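Long-range contact in putative trimethylamine methyltransferase (Rhizobium meliloti, PDB 4YYC), which is probably a methyltransferase of the trimethylamine methyltransferase (MttB) family: residues A311-G316 and L350-R355. Sequence-based numbering, arbitrary orientation.
Sequences APVLFG and LGLPFR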
ATOM      1  N   ALA A 311     -27.407  10.678 -19.161  1.00 21.15           N
ATOM      2  CA  ALA A 311     -27.560   9.838 -17.973  1.00 20.33           C
ATOM      3  C   ALA A 311     -26.188   9.629 -17.317  1.00 19.71           C
ATOM      4  O   ALA A 311     -25.229   9.380 -18.031  1.00 19.33           O
ATOM      5  CB  ALA A 311     -28.145   8.494 -18.324  1.00 20.55           C
ATOM      6  N   PRO A 312     -26.116   9.734 -15.976  1.00 19.00           N
ATOM      7  CA  PRO A 312     -24.785   9.589 -15.377  1.00 18.24           C
ATOM      8  C   PRO A 312     -24.278   8.142 -15.395  1.00 17.21           C
ATOM      9  O   PRO A 312     -25.024   7.168 -15.148  1.00 17.21           O
ATOM     10  CB  PRO A 312     -24.943  10.117 -13.944  1.00 18.56           C
ATOM     11  CG  PRO A 312     -26.382  10.140 -13.697  1.00 19.50           C
ATOM     12  CD  PRO A 312     -27.116  10.161 -14.990  1.00 19.65           C
ATOM     13  N   VAL A 313     -23.002   7.974 -15.747  1.00 16.69           N
ATOM     14  CA  VAL A 313     -22.475   6.631 -15.908  1.00 16.10           C
ATOM     15  C   VAL A 313     -20.983   6.599 -15.523  1.00 15.80           C
ATOM     16  O   VAL A 313     -20.229   7.514 -15.856  1.00 16.00           O
ATOM     17  CB  VAL A 313     -22.706   6.074 -17.347  1.00 16.54           C
ATOM     18  CG1 VAL A 313     -22.087   6.915 -18.423  1.00 17.29           C
ATOM     19  CG2 VAL A 313     -22.215   4.618 -17.473  1.00 16.67           C
ATOM     20  N   LEU A 314     -20.578   5.545 -14.819  1.00 15.01           N
ATOM     21  CA  LEU A 314     -19.202   5.368 -14.400  1.00 14.99           C
ATOM     22  C   LEU A 314     -18.528   4.223 -15.155  1.00 14.91           C
ATOM     23  O   LEU A 314     -19.176   3.216 -15.480  1.00 14.65           O
ATOM     24  CB  LEU A 314     -19.099   5.057 -12.891  1.00 15.14           C
ATOM     25  CG  LEU A 314     -19.468   6.171 -11.927  1.00 15.76           C
ATOM     26  CD1 LEU A 314     -20.959   6.371 -11.823  1.00 16.42           C
ATOM     27  CD2 LEU A 314     -18.818   5.909 -10.580  1.00 15.44           C
ATOM     28  N   PHE A 315     -17.220   4.368 -15.375  1.00 14.71           N
ATOM     29  CA  PHE A 315     -16.339   3.304 -15.814  1.00 14.76           C
ATOM     30  C   PHE A 315     -15.954   2.524 -14.545  1.00 14.68           C
ATOM     31  O   PHE A 315     -15.186   3.031 -13.706  1.00 13.90           O
ATOM     32  CB  PHE A 315     -15.107   3.986 -16.458  1.00 15.26           C
ATOM     33  CG  PHE A 315     -14.075   3.086 -17.100  1.00 15.54           C
ATOM     34  CD1 PHE A 315     -13.534   2.006 -16.458  1.00 15.67           C
ATOM     35  CD2 PHE A 315     -13.567   3.402 -18.338  1.00 16.22           C
ATOM     36  CE1 PHE A 315     -12.562   1.247 -17.047  1.00 16.04           C
ATOM     37  CE2 PHE A 315     -12.555   2.681 -18.930  1.00 16.68           C
ATOM     38  CZ  PHE A 315     -12.060   1.583 -18.291  1.00 16.59           C
ATOM     39  N   GLY A 316     -16.468   1.308 -14.427  1.00 14.90           N
ATOM     40  CA  GLY A 316     -16.175   0.431 -13.281  1.00 15.22           C
ATOM     41  C   GLY A 316     -15.242  -0.665 -13.683  1.00 15.96           C
ATOM     42  O   GLY A 316     -15.050  -0.931 -14.870  1.00 17.06           O
ATOM     43  N   LEU A 350     -11.314   8.620 -21.342  1.00 19.71           N
ATOM     44  CA  LEU A 350     -12.676   8.446 -21.833  1.00 20.13           C
ATOM     45  C   LEU A 350     -13.618   9.539 -21.321  1.00 20.20           C
ATOM     46  O   LEU A 350     -14.562   9.913 -22.025  1.00 22.68           O
ATOM     47  CB  LEU A 350     -13.182   7.048 -21.510  1.00 19.89           C
ATOM     48  CG  LEU A 350     -14.562   6.692 -22.046  1.00 20.21           C
ATOM     49  CD1 LEU A 350     -14.721   6.910 -23.539  1.00 20.86           C
ATOM     50  CD2 LEU A 350     -14.828   5.244 -21.708  1.00 20.22           C
ATOM     51  N   GLY A 351     -13.346  10.119 -20.170  1.00 19.24           N
ATOM     52  CA  GLY A 351     -14.145  11.148 -19.551  1.00 19.26           C
ATOM     53  C   GLY A 351     -15.248  10.690 -18.617  1.00 18.58           C
ATOM     54  O   GLY A 351     -16.245  11.381 -18.486  1.00 19.51           O
ATOM     55  N   LEU A 352     -15.104   9.501 -18.029  1.00 17.94           N
ATOM     56  CA  LEU A 352     -16.085   8.989 -17.082  1.00 17.80           C
ATOM     57  C   LEU A 352     -15.482   8.854 -15.705  1.00 17.14           C
ATOM     58  O   LEU A 352     -14.315   8.442 -15.562  1.00 17.13           O
ATOM     59  CB  LEU A 352     -16.598   7.599 -17.502  1.00 17.71           C
ATOM     60  CG  LEU A 352     -17.248   7.512 -18.893  1.00 18.07           C
ATOM     61  CD1 LEU A 352     -17.692   6.084 -19.158  1.00 18.08           C
ATOM     62  CD2 LEU A 352     -18.360   8.506 -19.051  1.00 18.46           C
ATOM     63  N   PRO A 353     -16.273   9.167 -14.662  1.00 16.58           N
ATOM     64  CA  PRO A 353     -15.794   8.814 -13.321  1.00 15.90           C
ATOM     65  C   PRO A 353     -15.498   7.313 -13.185  1.00 15.70           C
ATOM     66  O   PRO A 353     -16.122   6.502 -13.849  1.00 15.67           O
ATOM     67  CB  PRO A 353     -16.956   9.230 -12.401  1.00 16.20           C
ATOM     68  CG  PRO A 353     -17.788  10.131 -13.212  1.00 16.70           C
ATOM     69  CD  PRO A 353     -17.651   9.680 -14.641  1.00 16.92           C
ATOM     70  N   PHE A 354     -14.523   6.977 -12.348  1.00 15.09           N
ATOM     71  CA  PHE A 354     -13.914   5.657 -12.309  1.00 14.95           C
ATOM     72  C   PHE A 354     -14.197   4.983 -10.951  1.00 14.68           C
ATOM     73  O   PHE A 354     -14.076   5.607  -9.901  1.00 14.42           O
ATOM     74  CB  PHE A 354     -12.393   5.831 -12.526  1.00 15.09           C
ATOM     75  CG  PHE A 354     -11.641   4.564 -12.489  1.00 14.84           C
ATOM     76  CD1 PHE A 354     -11.911   3.558 -13.378  1.00 14.81           C
ATOM     77  CD2 PHE A 354     -10.645   4.386 -11.552  1.00 14.70           C
ATOM     78  CE1 PHE A 354     -11.209   2.357 -13.335  1.00 14.69           C
ATOM     79  CE2 PHE A 354      -9.943   3.204 -11.486  1.00 14.50           C
ATOM     80  CZ  PHE A 354     -10.208   2.188 -12.402  1.00 14.49           C
ATOM     81  N   ARG A 355     -14.521   3.691 -11.014  1.00 14.35           N
ATOM     82  CA  ARG A 355     -14.707   2.835  -9.843  1.00 14.36           C
ATOM     83  C   ARG A 355     -13.827   1.609 -10.005  1.00 14.23           C
ATOM     84  O   ARG A 355     -13.773   0.998 -11.058  1.00 14.37           O
ATOM     85  CB  ARG A 355     -16.174   2.363  -9.729  1.00 14.48           C
ATOM     86  CG  ARG A 355     -16.446   1.247  -8.714  1.00 14.42           C
ATOM     87  CD  ARG A 355     -16.463  -0.122  -9.360  1.00 14.70           C
ATOM     88  NE  ARG A 355     -16.230  -1.193  -8.414  1.00 14.73           N
ATOM     89  CZ  ARG A 355     -16.719  -2.422  -8.517  1.00 14.61           C
ATOM     90  NH1 ARG A 355     -17.612  -2.766  -9.433  1.00 15.23           N
ATOM     91  NH2 ARG A 355     -16.336  -3.329  -7.636  1.00 14.63           N
TER
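A beta-alpha-beta crossover in the barrel of this MttB-family protein brings Phe315 against Phe354: after strand 313-322 and a short antiparallel strand 329-330 comes helix 334-350, and the chain returns as the short, weakly bonded strand 354-355, parallel to the first. Two backbone bonds join strand 313-322 to residues 353-355, holding Phe315 through its own N and O. Its N donates to Pro353 O at 2.8 Å, nearly in line with that carbonyl, while its O accepts Arg355 N at 2.9 Å from a donor tilted 21° out of the carbonyl plane. The same Phe315 O receives a CA-H contact from Phe354 CA, and Gly316 CA makes a similar one to Arg355 O.

The turn from helix to strand is a Schellman motif with Gly351, at positive phi, as its C-prime residue. Just beyond it, Leu352 points toward the first strand, where its CD2 touches Val313 CG1 at 4.1 Å and its CB lies beside Phe315 CB. Leu350, in the last turn of the helix, brings CD2 to the edge of the Phe315 ring. Pro353 packs on Leu314, CB to CG, the two side chains crossing at about a right angle.

Helix 334-350 lies over the face that carries Phe315 and Phe354, its Ala347 touching both. The CB of Arg355 leaves on the opposite face; its chain bends at chi2 and the end leads away from residues 311-316, and NH2 hydrogen-bonds an unidentified ligand, probably from the crystallisation liquor.

Phe315 and Phe354 are bridge partners whose CB atoms leave on the same face; with CG anti to the backbone N in both (chi1 -175° in Phe315), their rings lie as neighbours there. They form an offset edge-to-face pair with centroids 5.8 Å apart and planes at 66°, the edge of Phe354 turned to the face of Phe315 and CD1 meeting CD1 at 3.8 Å.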